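Local coordinates for protein anastral spindle 2, SAS 4 (Drosophila melanogaster, PDB 4BY2) that probably serves centriole assembly, the Sas-4 TCP domain here binding a fused Ana2 proline-rich motif; full-length Sas-4 probably binds tubulin as a molecular adaptor, at residues 115-119 and 120-124. Sequence-based numbering, arbitrary orientation.
Sequences KYYYA and ETNTW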
loop_
_atom_site.group_PDB
_atom_site.type_symbol
_atom_site.label_atom_id
_atom_site.label_comp_id
_atom_site.label_asym_id
_atom_site.label_seq_id
_atom_site.Cartn_x
_atom_site.Cartn_y
_atom_site.Cartn_z
ATOM N N LYS A 115 1.765 -9.696 -1.564
ATOM C CA LYS A 115 0.424 -9.163 -1.312
ATOM C C LYS A 115 -0.069 -9.659 0.043
ATOM O O LYS A 115 0.121 -10.828 0.366
ATOM C CB LYS A 115 -0.560 -9.573 -2.422
ATOM C CG LYS A 115 -0.347 -8.845 -3.740
ATOM C CD LYS A 115 -1.478 -9.116 -4.721
ATOM C CE LYS A 115 -1.339 -8.310 -5.988
ATOM N NZ LYS A 115 -2.391 -8.657 -6.980
ATOM N N TYR A 116 -0.683 -8.774 0.843
ATOM C CA TYR A 116 -1.201 -9.135 2.161
ATOM C C TYR A 116 -2.626 -8.647 2.345
ATOM O O TYR A 116 -2.895 -7.465 2.157
ATOM C CB TYR A 116 -0.292 -8.619 3.293
ATOM C CG TYR A 116 -0.534 -9.302 4.625
ATOM C CD1 TYR A 116 -1.583 -8.910 5.454
ATOM C CD2 TYR A 116 0.277 -10.348 5.053
ATOM C CE1 TYR A 116 -1.825 -9.548 6.666
ATOM C CE2 TYR A 116 0.058 -10.980 6.277
ATOM C CZ TYR A 116 -0.994 -10.575 7.080
ATOM O OH TYR A 116 -1.228 -11.192 8.288
ATOM N N TYR A 117 -3.534 -9.553 2.740
ATOM C CA TYR A 117 -4.928 -9.210 2.988
ATOM C C TYR A 117 -5.235 -9.228 4.483
ATOM O O TYR A 117 -5.158 -10.278 5.113
ATOM C CB TYR A 117 -5.882 -10.135 2.203
ATOM C CG TYR A 117 -7.353 -9.824 2.405
ATOM C CD1 TYR A 117 -7.918 -8.662 1.887
ATOM C CD2 TYR A 117 -8.181 -10.696 3.104
ATOM C CE1 TYR A 117 -9.270 -8.373 2.062
ATOM C CE2 TYR A 117 -9.537 -10.424 3.276
ATOM C CZ TYR A 117 -10.076 -9.254 2.763
ATOM O OH TYR A 117 -11.410 -8.975 2.928
ATOM N N TYR A 118 -5.555 -8.052 5.052
ATOM C CA TYR A 118 -5.934 -7.896 6.457
ATOM C C TYR A 118 -7.441 -8.141 6.471
ATOM O O TYR A 118 -8.221 -7.267 6.082
ATOM C CB TYR A 118 -5.576 -6.494 6.990
ATOM C CG TYR A 118 -4.121 -6.113 6.814
ATOM C CD1 TYR A 118 -3.685 -5.460 5.663
ATOM C CD2 TYR A 118 -3.181 -6.388 7.804
ATOM C CE1 TYR A 118 -2.347 -5.108 5.494
ATOM C CE2 TYR A 118 -1.842 -6.028 7.651
ATOM C CZ TYR A 118 -1.428 -5.395 6.488
ATOM O OH TYR A 118 -0.114 -5.037 6.318
ATOM N N ALA A 119 -7.827 -9.381 6.814
ATOM C CA ALA A 119 -9.203 -9.872 6.806
ATOM C C ALA A 119 -10.179 -9.080 7.657
ATOM O O ALA A 119 -11.288 -8.806 7.191
ATOM C CB ALA A 119 -9.238 -11.335 7.195
ATOM N N GLU A 120 -9.777 -8.719 8.893
ATOM C CA GLU A 120 -10.601 -7.981 9.852
ATOM C C GLU A 120 -10.980 -6.584 9.353
ATOM O O GLU A 120 -12.130 -6.166 9.521
ATOM C CB GLU A 120 -9.883 -7.901 11.210
ATOM C CG GLU A 120 -10.816 -7.749 12.402
ATOM C CD GLU A 120 -10.177 -8.008 13.754
ATOM O OE1 GLU A 120 -9.197 -7.309 14.099
ATOM O OE2 GLU A 120 -10.675 -8.897 14.482
ATOM N N THR A 121 -10.018 -5.883 8.722
ATOM C CA THR A 121 -10.177 -4.518 8.222
ATOM C C THR A 121 -10.420 -4.419 6.696
ATOM O O THR A 121 -10.533 -3.300 6.187
ATOM C CB THR A 121 -8.985 -3.654 8.670
ATOM O OG1 THR A 121 -7.769 -4.366 8.444
ATOM C CG2 THR A 121 -9.075 -3.243 10.133
ATOM N N ASN A 122 -10.524 -5.570 5.975
ATOM C CA ASN A 122 -10.769 -5.656 4.520
ATOM C C ASN A 122 -9.775 -4.791 3.705
ATOM O O ASN A 122 -10.153 -4.115 2.744
ATOM C CB ASN A 122 -12.251 -5.331 4.202
ATOM C CG ASN A 122 -12.715 -5.658 2.798
ATOM O OD1 ASN A 122 -12.126 -6.474 2.080
ATOM N ND2 ASN A 122 -13.802 -5.027 2.379
ATOM N N THR A 123 -8.494 -4.827 4.110
ATOM C CA THR A 123 -7.418 -4.028 3.523
ATOM C C THR A 123 -6.381 -4.893 2.812
ATOM O O THR A 123 -6.044 -5.977 3.286
ATOM C CB THR A 123 -6.788 -3.142 4.624
ATOM O OG1 THR A 123 -7.825 -2.466 5.339
ATOM C CG2 THR A 123 -5.781 -2.119 4.086
ATOM N N TRP A 124 -5.857 -4.389 1.686
ATOM C CA TRP A 124 -4.816 -5.030 0.892
ATOM C C TRP A 124 -3.509 -4.237 0.983
ATOM O O TRP A 124 -3.538 -3.006 0.981
ATOM C CB TRP A 124 -5.258 -5.122 -0.573
ATOM C CG TRP A 124 -6.156 -6.283 -0.872
ATOM C CD1 TRP A 124 -7.512 -6.255 -1.031
ATOM C CD2 TRP A 124 -5.757 -7.645 -1.054
ATOM N NE1 TRP A 124 -7.981 -7.519 -1.303
ATOM C CE2 TRP A 124 -6.923 -8.392 -1.333
ATOM C CE3 TRP A 124 -4.520 -8.313 -1.006
ATOM C CZ2 TRP A 124 -6.894 -9.775 -1.546
ATOM C CZ3 TRP A 124 -4.491 -9.681 -1.229
ATOM C CH2 TRP A 124 -5.667 -10.399 -1.492
#
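Tyr-117 pairs with Trp-124, and Tyr-118 with Thr-123, where strands 113-118 and 123-128 of the Sas-4 TCP domain run antiparallel and join through a four-residue turn, 119-122, closed by a G1 beta bulge in which Asn-122 and Thr-123 both face Tyr-118. Two backbone bonds link the hydrogen-bonded pair: Tyr-118 N gives to Thr-123 O at 2.8 Å, and Thr-123 N returns one to Tyr-118 O at 3.1 Å. Asn-122 adopts positive phi (52°), a left-handed conformation that asparagine tolerates better than most residues with a side chain.

Tyr-117 and Trp-124 form the non-hydrogen-bonded pair, and their side chains share one face of the hairpin. Tyr-117 CB sits squarely over the six-membered ring of Trp-124, 3.6 Å from its centroid, a CH-pi contact. With CG anti to the backbone N (chi1 -179°), the phenol runs on from there across the indole, its plane inclined 43° to the five-membered ring, and CD1 comes within 3.4 Å of Trp-124 CE2. The broad indole is wide enough to take both CB and ring. This carries the hydroxyl to the turn, where Tyr-117 OH donates to Asn-122 OD1 at 2.7 Å, approaching from above the amide plane. Tyrosine suits the place because it has both a flat hydrocarbon surface and a polar end.

On the other face, Tyr-118 lays its CD1 edge beside Thr-123 and is covered on one side by Tyr-116, whose hydroxyl is hydrogen-bonded to Asp-103 and to the backbone N of Arg-15 in the fused Ana2 segment. Beta-branched threonine suits the extended strand, and Thr-123 OG1 donates a hydrogen bond back to Thr-121 O at 3.0 Å, from well above the carbonyl plane.

The tyrosine-asparagine bond thus anchors the bulge residue to the aromatic pair, so polar and apolar contacts together would help fix the hairpin's shape.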